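Local structure of esterase (Sinorhizobium meliloti 1021, 4TX1) at residues E58-R63 and A72-N77; T65-H70 and I107-A112; R80-V85 and N124-H129. The protein acts as a carbohydrate acetylesterase of the SGNH-hydrolase family, probably releasing acetyl groups from esters by way of a serine nucleophile. All blocks are in the same frame, centred on the assembly; numbering follows the deposited sequence.

Interaction 1 of 3, residues E58-R63 and A72-N77; sequences EGLNGR and ADCDRN
The type II turn L60-R63 packs against R76 beside the presumed active site, and G62 in it is probably the glycine of block II of the SGNH family. R76 runs its extended chain past the carbonyl of G62, and its guanidinium lies between A72 CB, 3.4 Å above the centre of one face, and G62 CA, which sits over the opposite face toward the rim. At the edge, R76 NE gives a weak, bent hydrogen bond to N61 O (3.0 Å, 134° at the hydrogen), while NH1 forms a salt bridge with D69. Glycine suits this place, since a CB at G62 would clash with R76 NE and its phi is 85°. The turn follows strand 53-59 of the parallel sheet, and N61 leans on S22, the likely nucleophile. An alanine in place of R76 would probably leave D69 without this ion-pair partner and open a gap between G62 and A72. L60 CD1 meets C74 SG at 4.0 Å, and L60 CB covers one face of the R63 guanidinium, whose NH1 bonds to G20 O. A water accepts from R63 NE (2.9 Å) and donates to D75 O (2.7 Å), with a weaker bond to N77 O. R63 CA makes a CH...O contact of 3.4 Å with R76 O, R76 being the middle residue of the Asx turn in which D75 OD1 takes the N-H of N77; D75 OD2 salt-bridges R80.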
loop_
_atom_site.group_PDB
_atom_site.type_symbol
_atom_site.label_atom_id
_atom_site.label_comp_id
_atom_site.label_asym_id
_atom_site.label_seq_id
_atom_site.Cartn_x
_atom_site.Cartn_y
_atom_site.Cartn_z
ATOM N N GLU A 58 10.815 -7.835 20.233
ATOM C CA GLU A 58 10.506 -7.486 18.831
ATOM C C GLU A 58 11.307 -6.237 18.496
ATOM O O GLU A 58 10.766 -5.124 18.441
ATOM C CB GLU A 58 8.983 -7.240 18.683
ATOM C CG GLU A 58 8.136 -8.479 18.688
ATOM C CD GLU A 58 8.078 -9.286 17.425
ATOM O OE1 GLU A 58 8.376 -8.763 16.318
ATOM O OE2 GLU A 58 7.594 -10.427 17.515
ATOM N N GLY A 59 12.586 -6.407 18.311
ATOM C CA GLY A 59 13.476 -5.358 17.886
ATOM C C GLY A 59 13.854 -5.520 16.433
ATOM O O GLY A 59 14.413 -6.539 15.995
ATOM N N LEU A 60 13.585 -4.491 15.686
ATOM C CA LEU A 60 13.859 -4.408 14.236
ATOM C C LEU A 60 14.842 -3.324 13.890
ATOM O O LEU A 60 14.632 -2.151 14.150
ATOM C CB LEU A 60 12.529 -4.153 13.439
ATOM C CG LEU A 60 12.699 -4.011 11.911
ATOM C CD1 LEU A 60 13.064 -5.382 11.326
ATOM C CD2 LEU A 60 11.375 -3.526 11.247
ATOM N N ASN A 61 15.941 -3.705 13.256
ATOM C CA ASN A 61 16.953 -2.751 12.894
ATOM C C ASN A 61 16.407 -1.630 11.951
ATOM O O ASN A 61 15.768 -1.960 10.946
ATOM C CB ASN A 61 18.147 -3.380 12.256
ATOM C CG ASN A 61 18.980 -4.229 13.232
ATOM O OD1 ASN A 61 18.584 -4.437 14.385
ATOM N ND2 ASN A 61 20.021 -4.876 12.714
ATOM N N GLY A 62 16.593 -0.390 12.345
ATOM C CA GLY A 62 16.160 0.794 11.626
ATOM C C GLY A 62 14.707 1.232 11.896
ATOM O O GLY A 62 14.208 2.122 11.258
ATOM N N ARG A 63 14.020 0.561 12.783
ATOM C CA ARG A 63 12.635 0.870 12.998
ATOM C C ARG A 63 12.477 2.303 13.515
ATOM O O ARG A 63 13.160 2.662 14.407
ATOM C CB ARG A 63 12.026 -0.085 14.010
ATOM C CG ARG A 63 10.613 0.251 14.440
ATOM C CD ARG A 63 9.970 -0.826 15.287
ATOM N NE ARG A 63 9.439 -1.921 14.522
ATOM C CZ ARG A 63 9.376 -3.177 14.939
ATOM N NH1 ARG A 63 9.926 -3.562 16.076
ATOM N NH2 ARG A 63 8.832 -4.063 14.174
ATOM N N ALA A 72 15.665 -1.039 3.643
ATOM C CA ALA A 72 15.993 -2.404 4.023
ATOM C C ALA A 72 14.878 -3.380 3.687
ATOM O O ALA A 72 13.797 -2.995 3.169
ATOM C CB ALA A 72 16.323 -2.411 5.530
ATOM N N ASP A 73 15.155 -4.652 3.903
ATOM C CA ASP A 73 14.235 -5.700 3.521
ATOM C C ASP A 73 13.228 -5.962 4.625
ATOM O O ASP A 73 13.113 -7.065 5.098
ATOM C CB ASP A 73 15.046 -6.971 3.209
ATOM C CG ASP A 73 14.281 -8.000 2.346
ATOM O OD1 ASP A 73 13.098 -7.788 1.989
ATOM O OD2 ASP A 73 14.893 -9.083 2.024
ATOM N N CYS A 74 12.372 -4.986 4.895
ATOM C CA CYS A 74 11.456 -5.018 6.035
ATOM C C CYS A 74 10.670 -3.707 6.003
ATOM O O CYS A 74 11.084 -2.750 5.298
ATOM C CB CYS A 74 12.194 -5.117 7.351
ATOM S SG CYS A 74 13.432 -3.877 7.666
ATOM N N ASP A 75 9.602 -3.667 6.789
ATOM C CA ASP A 75 8.821 -2.418 7.004
ATOM C C ASP A 75 9.310 -1.855 8.299
ATOM O O ASP A 75 9.031 -2.397 9.375
ATOM C CB ASP A 75 7.338 -2.668 6.997
ATOM C CG ASP A 75 6.516 -1.455 7.131
ATOM O OD1 ASP A 75 7.055 -0.330 7.351
ATOM O OD2 ASP A 75 5.265 -1.632 6.867
ATOM N N ARG A 76 10.009 -0.712 8.187
ATOM C CA ARG A 76 10.618 -0.021 9.355
ATOM C C ARG A 76 9.641 0.955 10.009
ATOM O O ARG A 76 9.988 1.617 10.965
ATOM C CB ARG A 76 11.880 0.685 8.892
ATOM C CG ARG A 76 13.054 -0.286 8.747
ATOM C CD ARG A 76 14.262 0.431 8.186
ATOM N NE ARG A 76 15.455 -0.371 8.397
ATOM C CZ ARG A 76 16.675 -0.009 7.998
ATOM N NH1 ARG A 76 16.870 1.068 7.247
ATOM N NH2 ARG A 76 17.731 -0.777 8.251
ATOM N N ASN A 77 8.431 1.102 9.474
ATOM C CA ASN A 77 7.509 2.044 10.116
ATOM C C ASN A 77 6.866 1.382 11.345
ATOM O O ASN A 77 6.159 0.410 11.271
ATOM C CB ASN A 77 6.399 2.431 9.083
ATOM C CG ASN A 77 5.460 3.508 9.558
ATOM O OD1 ASN A 77 5.093 4.444 8.704
ATOM N ND2 ASN A 77 4.977 3.422 10.756
HETATM O O HOH W 1 8.282 -1.587 11.885
#

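Interaction 2 of 3, residues T65-H70 and I107-A112; sequences TAYDDH and IIHGTA
Two loops come together here without regular pairing, their backbones closest where Y67 CA and I108 CA stand 6.6 Å apart. H109 turns the edge of its imidazole onto the face of Y67, an edge-to-face pair with ring centroids 4.3 Å apart and planes at 61°. H109 ND1 stands over the centre of the Y67 ring, 3.4 Å above its plane. Chi1 of 56° puts H109 CG between the backbone N and the carbonyl carbon, the crowded position, from which the ring reaches Y67; a weak bond from H109 NE2 to T111 O (3.1 Å) may help fix its rotation. Y67 is tethered at its far end, where its OH bonds to G114 O. I108 spreads its branches over the other loop: CG2 touches Y67 CB at 3.6 Å, while CD1 reaches D69 CB at 3.7 Å and also lies near D68 O. The methyl thus rests on the aliphatic root of D69, whose carboxylate is turned to other work, OD1 accepting from the N-H of L71. I107 of a neighbouring subunit packs on both Y67 and H109. T111 is the N-cap of helix 112-127, its OG1 taking the N-H of G114. The two loops follow strands 53-59 and 94-98 of the parallel sheet, at the end of it where SGNH hydrolases, with their three-layer α/β/α fold, generally place their active site.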
loop_
_atom_site.group_PDB
_atom_site.type_symbol
_atom_site.label_atom_id
_atom_site.label_comp_id
_atom_site.label_asym_id
_atom_site.label_seq_id
_atom_site.Cartn_x
_atom_site.Cartn_y
_atom_site.Cartn_z
ATOM N N THR A 65 9.548 5.467 14.767
ATOM C CA THR A 65 8.350 5.484 15.519
ATOM C C THR A 65 7.141 5.317 14.600
ATOM O O THR A 65 6.311 4.425 14.796
ATOM C CB THR A 65 8.255 6.797 16.372
ATOM O OG1 THR A 65 8.243 7.928 15.505
ATOM C CG2 THR A 65 9.389 6.956 17.446
ATOM N N ALA A 66 7.030 6.130 13.567
ATOM C CA ALA A 66 5.798 6.160 12.756
ATOM C C ALA A 66 6.060 6.656 11.346
ATOM O O ALA A 66 5.196 7.320 10.707
ATOM C CB ALA A 66 4.691 7.024 13.418
ATOM N N TYR A 67 7.261 6.386 10.849
ATOM C CA TYR A 67 7.751 6.954 9.577
ATOM C C TYR A 67 8.271 5.888 8.646
ATOM O O TYR A 67 8.942 4.971 9.010
ATOM C CB TYR A 67 8.790 8.024 9.856
ATOM C CG TYR A 67 8.278 9.123 10.777
ATOM C CD1 TYR A 67 7.504 10.207 10.276
ATOM C CD2 TYR A 67 8.466 9.046 12.121
ATOM C CE1 TYR A 67 6.963 11.123 11.138
ATOM C CE2 TYR A 67 7.862 9.982 12.994
ATOM C CZ TYR A 67 7.149 11.031 12.472
ATOM O OH TYR A 67 6.667 11.971 13.349
ATOM N N ASP A 68 8.019 6.054 7.357
ATOM C CA ASP A 68 8.465 5.091 6.392
ATOM C C ASP A 68 9.976 5.184 6.124
ATOM O O ASP A 68 10.574 6.279 6.065
ATOM C CB ASP A 68 7.800 5.428 5.065
ATOM C CG ASP A 68 6.297 5.243 5.107
ATOM O OD1 ASP A 68 5.824 4.303 5.810
ATOM O OD2 ASP A 68 5.605 6.174 4.490
ATOM N N ASP A 69 10.565 4.046 5.914
ATOM C CA ASP A 69 11.965 3.879 5.537
ATOM C C ASP A 69 12.083 2.652 4.712
ATOM O O ASP A 69 11.848 1.542 5.190
ATOM C CB ASP A 69 12.860 3.867 6.788
ATOM C CG ASP A 69 14.325 3.674 6.465
ATOM O OD1 ASP A 69 14.588 3.261 5.361
ATOM O OD2 ASP A 69 15.229 3.852 7.351
ATOM N N HIS A 70 12.370 2.811 3.405
ATOM C CA HIS A 70 12.359 1.727 2.420
ATOM C C HIS A 70 13.762 1.229 2.083
ATOM O O HIS A 70 14.009 0.585 1.082
ATOM C CB HIS A 70 11.647 2.185 1.127
ATOM C CG HIS A 70 10.298 2.765 1.345
ATOM N ND1 HIS A 70 9.232 2.035 1.848
ATOM C CD2 HIS A 70 9.846 4.035 1.190
ATOM C CE1 HIS A 70 8.165 2.828 1.920
ATOM N NE2 HIS A 70 8.511 4.027 1.482
ATOM N N ILE A 107 16.888 12.019 7.027
ATOM C CA ILE A 107 16.046 11.439 5.998
ATOM C C ILE A 107 14.694 11.060 6.613
ATOM O O ILE A 107 13.728 11.035 5.835
ATOM C CB ILE A 107 16.623 10.259 5.218
ATOM C CG1 ILE A 107 16.971 9.075 6.111
ATOM C CG2 ILE A 107 17.909 10.741 4.416
ATOM C CD1 ILE A 107 17.202 7.700 5.373
ATOM N N ILE A 108 14.614 10.782 7.926
ATOM C CA ILE A 108 13.336 10.392 8.541
ATOM C C ILE A 108 12.579 11.622 8.974
ATOM O O ILE A 108 11.417 11.839 8.583
ATOM C CB ILE A 108 13.530 9.331 9.644
ATOM C CG1 ILE A 108 14.291 8.105 9.121
ATOM C CG2 ILE A 108 12.178 9.043 10.323
ATOM C CD1 ILE A 108 13.578 7.331 7.983
ATOM N N HIS A 109 13.242 12.455 9.772
ATOM C CA HIS A 109 12.875 13.851 9.964
ATOM C C HIS A 109 13.872 14.538 10.877
ATOM O O HIS A 109 14.020 15.785 10.777
ATOM C CB HIS A 109 11.441 14.006 10.540
ATOM C CG HIS A 109 11.205 13.267 11.832
ATOM N ND1 HIS A 109 10.580 12.031 11.935
ATOM C CD2 HIS A 109 11.571 13.597 13.074
ATOM C CE1 HIS A 109 10.583 11.636 13.200
ATOM N NE2 HIS A 109 11.174 12.577 13.909
ATOM N N GLY A 110 14.491 13.808 11.795
ATOM C CA GLY A 110 15.601 14.291 12.600
ATOM C C GLY A 110 15.217 15.039 13.857
ATOM O O GLY A 110 16.087 15.627 14.513
ATOM N N THR A 111 13.941 15.038 14.219
ATOM C CA THR A 111 13.465 15.853 15.328
ATOM C C THR A 111 12.974 15.057 16.545
ATOM O O THR A 111 12.226 14.097 16.442
ATOM C CB THR A 111 12.358 16.867 14.906
ATOM O OG1 THR A 111 11.146 16.169 14.499
ATOM C CG2 THR A 111 12.786 17.764 13.672
ATOM N N ALA A 112 13.372 15.505 17.754
ATOM C CA ALA A 112 12.827 14.933 18.949
ATOM C C ALA A 112 11.298 15.025 18.977
ATOM O O ALA A 112 10.607 14.109 19.454
ATOM C CB ALA A 112 13.433 15.576 20.217
#

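Interaction 3 of 3, residues R80-V85 and N124-H129; sequences RVLPTV and NLVRRH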
loop_
_atom_site.group_PDB
_atom_site.type_symbol
_atom_site.label_atom_id
_atom_site.label_comp_id
_atom_site.label_asym_id
_atom_site.label_seq_id
_atom_site.Cartn_x
_atom_site.Cartn_y
_atom_site.Cartn_z
ATOM N N ARG A 80 2.923 1.262 11.417
ATOM C CA ARG A 80 2.254 0.377 10.447
ATOM C C ARG A 80 2.307 -1.083 10.852
ATOM O O ARG A 80 1.365 -1.823 10.662
ATOM C CB ARG A 80 2.814 0.575 9.014
ATOM C CG ARG A 80 2.011 -0.289 8.004
ATOM C CD ARG A 80 2.231 0.359 6.586
ATOM N NE ARG A 80 3.668 0.591 6.352
ATOM C CZ ARG A 80 4.215 1.688 5.960
ATOM N NH1 ARG A 80 3.432 2.761 5.596
ATOM N NH2 ARG A 80 5.554 1.715 5.826
ATOM N N VAL A 81 3.442 -1.488 11.430
ATOM C CA VAL A 81 3.723 -2.830 11.847
ATOM C C VAL A 81 3.070 -3.193 13.186
ATOM O O VAL A 81 2.732 -4.361 13.452
ATOM C CB VAL A 81 5.194 -3.154 11.755
ATOM C CG1 VAL A 81 5.529 -4.534 12.383
ATOM C CG2 VAL A 81 5.640 -3.056 10.290
ATOM N N LEU A 82 2.913 -2.224 14.042
ATOM C CA LEU A 82 2.616 -2.605 15.441
ATOM C C LEU A 82 1.313 -3.391 15.635
ATOM O O LEU A 82 1.321 -4.375 16.330
ATOM C CB LEU A 82 2.578 -1.350 16.315
ATOM C CG LEU A 82 2.210 -1.559 17.786
ATOM C CD1 LEU A 82 3.249 -2.428 18.478
ATOM C CD2 LEU A 82 2.060 -0.225 18.499
ATOM N N PRO A 83 0.182 -3.011 14.920
ATOM C CA PRO A 83 -1.021 -3.823 15.107
ATOM C C PRO A 83 -0.840 -5.311 14.886
ATOM O O PRO A 83 -1.363 -6.108 15.654
ATOM C CB PRO A 83 -2.023 -3.197 14.139
ATOM C CG PRO A 83 -1.596 -1.786 14.004
ATOM C CD PRO A 83 -0.050 -1.888 13.998
ATOM N N THR A 84 -0.110 -5.704 13.852
ATOM C CA THR A 84 0.170 -7.082 13.557
ATOM C C THR A 84 0.992 -7.735 14.664
ATOM O O THR A 84 0.670 -8.875 15.077
ATOM C CB THR A 84 0.927 -7.197 12.256
ATOM O OG1 THR A 84 0.064 -6.649 11.207
ATOM C CG2 THR A 84 1.301 -8.637 11.921
ATOM N N VAL A 85 1.943 -7.005 15.243
ATOM C CA VAL A 85 2.721 -7.497 16.394
ATOM C C VAL A 85 1.876 -7.656 17.659
ATOM O O VAL A 85 1.900 -8.700 18.338
ATOM C CB VAL A 85 3.930 -6.608 16.583
ATOM C CG1 VAL A 85 4.787 -7.053 17.791
ATOM C CG2 VAL A 85 4.795 -6.710 15.313
ATOM N N ASN A 124 -1.516 5.161 21.229
ATOM C CA ASN A 124 -2.938 5.085 20.809
ATOM C C ASN A 124 -3.295 3.783 20.064
ATOM O O ASN A 124 -4.401 3.271 20.224
ATOM C CB ASN A 124 -3.278 6.307 19.939
ATOM C CG ASN A 124 -3.387 7.587 20.790
ATOM O OD1 ASN A 124 -3.998 7.556 21.902
ATOM N ND2 ASN A 124 -2.776 8.670 20.331
ATOM N N LEU A 125 -2.337 3.249 19.272
ATOM C CA LEU A 125 -2.537 1.960 18.608
ATOM C C LEU A 125 -2.740 0.859 19.623
ATOM O O LEU A 125 -3.525 -0.068 19.395
ATOM C CB LEU A 125 -1.370 1.644 17.620
ATOM C CG LEU A 125 -1.419 2.527 16.373
ATOM C CD1 LEU A 125 -0.042 2.347 15.669
ATOM C CD2 LEU A 125 -2.583 2.140 15.443
ATOM N N VAL A 126 -2.019 0.893 20.749
ATOM C CA VAL A 126 -2.168 -0.106 21.776
ATOM C C VAL A 126 -3.585 0.061 22.418
ATOM O O VAL A 126 -4.327 -0.960 22.585
ATOM C CB VAL A 126 -1.084 -0.004 22.873
ATOM C CG1 VAL A 126 -1.393 -0.994 23.977
ATOM C CG2 VAL A 126 0.313 -0.293 22.269
ATOM N N ARG A 127 -3.904 1.287 22.742
ATOM C CA ARG A 127 -5.093 1.553 23.501
ATOM C C ARG A 127 -6.339 1.275 22.706
ATOM O O ARG A 127 -7.374 1.020 23.260
ATOM C CB ARG A 127 -5.060 2.969 23.978
ATOM C CG ARG A 127 -3.882 3.214 24.892
ATOM C CD ARG A 127 -4.355 3.627 26.227
ATOM N NE ARG A 127 -3.387 3.558 27.300
ATOM C CZ ARG A 127 -2.870 4.625 27.856
ATOM N NH1 ARG A 127 -3.148 5.810 27.380
ATOM N NH2 ARG A 127 -2.066 4.503 28.874
ATOM N N ARG A 128 -6.221 1.342 21.402
ATOM C CA ARG A 128 -7.392 1.067 20.524
ATOM C C ARG A 128 -7.383 -0.226 19.780
ATOM O O ARG A 128 -8.237 -0.390 18.927
ATOM C CB ARG A 128 -7.594 2.185 19.520
ATOM C CG ARG A 128 -7.695 3.603 20.124
ATOM C CD ARG A 128 -8.847 3.729 21.082
ATOM N NE ARG A 128 -10.114 4.251 20.513
ATOM C CZ ARG A 128 -11.372 3.902 20.907
ATOM N NH1 ARG A 128 -11.549 2.921 21.822
ATOM N NH2 ARG A 128 -12.477 4.426 20.273
ATOM N N HIS A 129 -6.423 -1.091 20.058
ATOM C CA HIS A 129 -6.288 -2.328 19.344
ATOM C C HIS A 129 -7.495 -3.213 19.526
ATOM O O HIS A 129 -7.980 -3.347 20.667
ATOM C CB HIS A 129 -4.991 -3.086 19.764
ATOM C CG HIS A 129 -4.697 -4.222 18.839
ATOM N ND1 HIS A 129 -4.172 -4.024 17.582
ATOM C CD2 HIS A 129 -4.992 -5.546 18.913
ATOM C CE1 HIS A 129 -4.127 -5.176 16.937
ATOM N NE2 HIS A 129 -4.652 -6.120 17.703
#
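The imidazole of H129 comes up obliquely to the carbonyl of P83, with CE1 3.2 Å from P83 O and 4.0 Å from P83 CB. The ring is held from further round as well: NE2 is hydrogen-bonded to H87 ND1, and the rings of H87 and W131 both meet it with planes inclined at about 60°. CB of H129 points toward helix 78-89, and CG, anti to the backbone N (chi1 -168°), carries on from there. The contact with P83 falls at a kink, where the N atoms of P83 and T84 have no bond to the preceding turn; proline has no N-H to offer in any case.

Away from the imidazole the contact is purely aliphatic. L82 CD2 is the meeting point, reaching L125 CB at 4.0 Å and V126 CG2 at 4.2 Å, with the L82 and L125 side chains crossing obliquely. L125 also brings its CD2 to P83 CG at 4.3 Å, so this leucine bridges two consecutive residues of the facing helix. Beneath, L82 and V126 both rest on F97 of strand 94-98, L82 leaning on Y19 as well and V126 on I95. On the outer side D73 of a neighbouring subunit packs on P83 and H129. Helix 112-127 ends at this point: R128 N still bonds to N124 O (2.9 Å), and the chain then leaves helical geometry, bringing H129 round to face P83.

Helices 78-89 and 112-127 each form the helical link of a β-α-β crossover, the first leading into strand 94-98 and the second out of it, and their leucine and valine side chains pack together on one face of the parallel sheet, as in the three-layer α/β/α sandwich of SGNH hydrolases.

From the N terminus, strand 53-59 runs into the turn of interaction 1, which closes a short loop by bringing 72-77 back to 58-63. Within that loop lies 65-70, which interaction 2 joins to 107-112, a far longer closure that carries the chain through helix 78-89 and strand 94-98. Interactions 1 and 2 therefore cross along the chain. Interaction 3 opens only after interaction 1 has closed, but crosses interaction 2, since 80-85 lies inside its span and 124-129 beyond it. R80 draws all three together, with salt bridges to D75 and D68. Together they join the loop after strand 53-59 to itself and to the loop after 94-98, and the two following helices to each other.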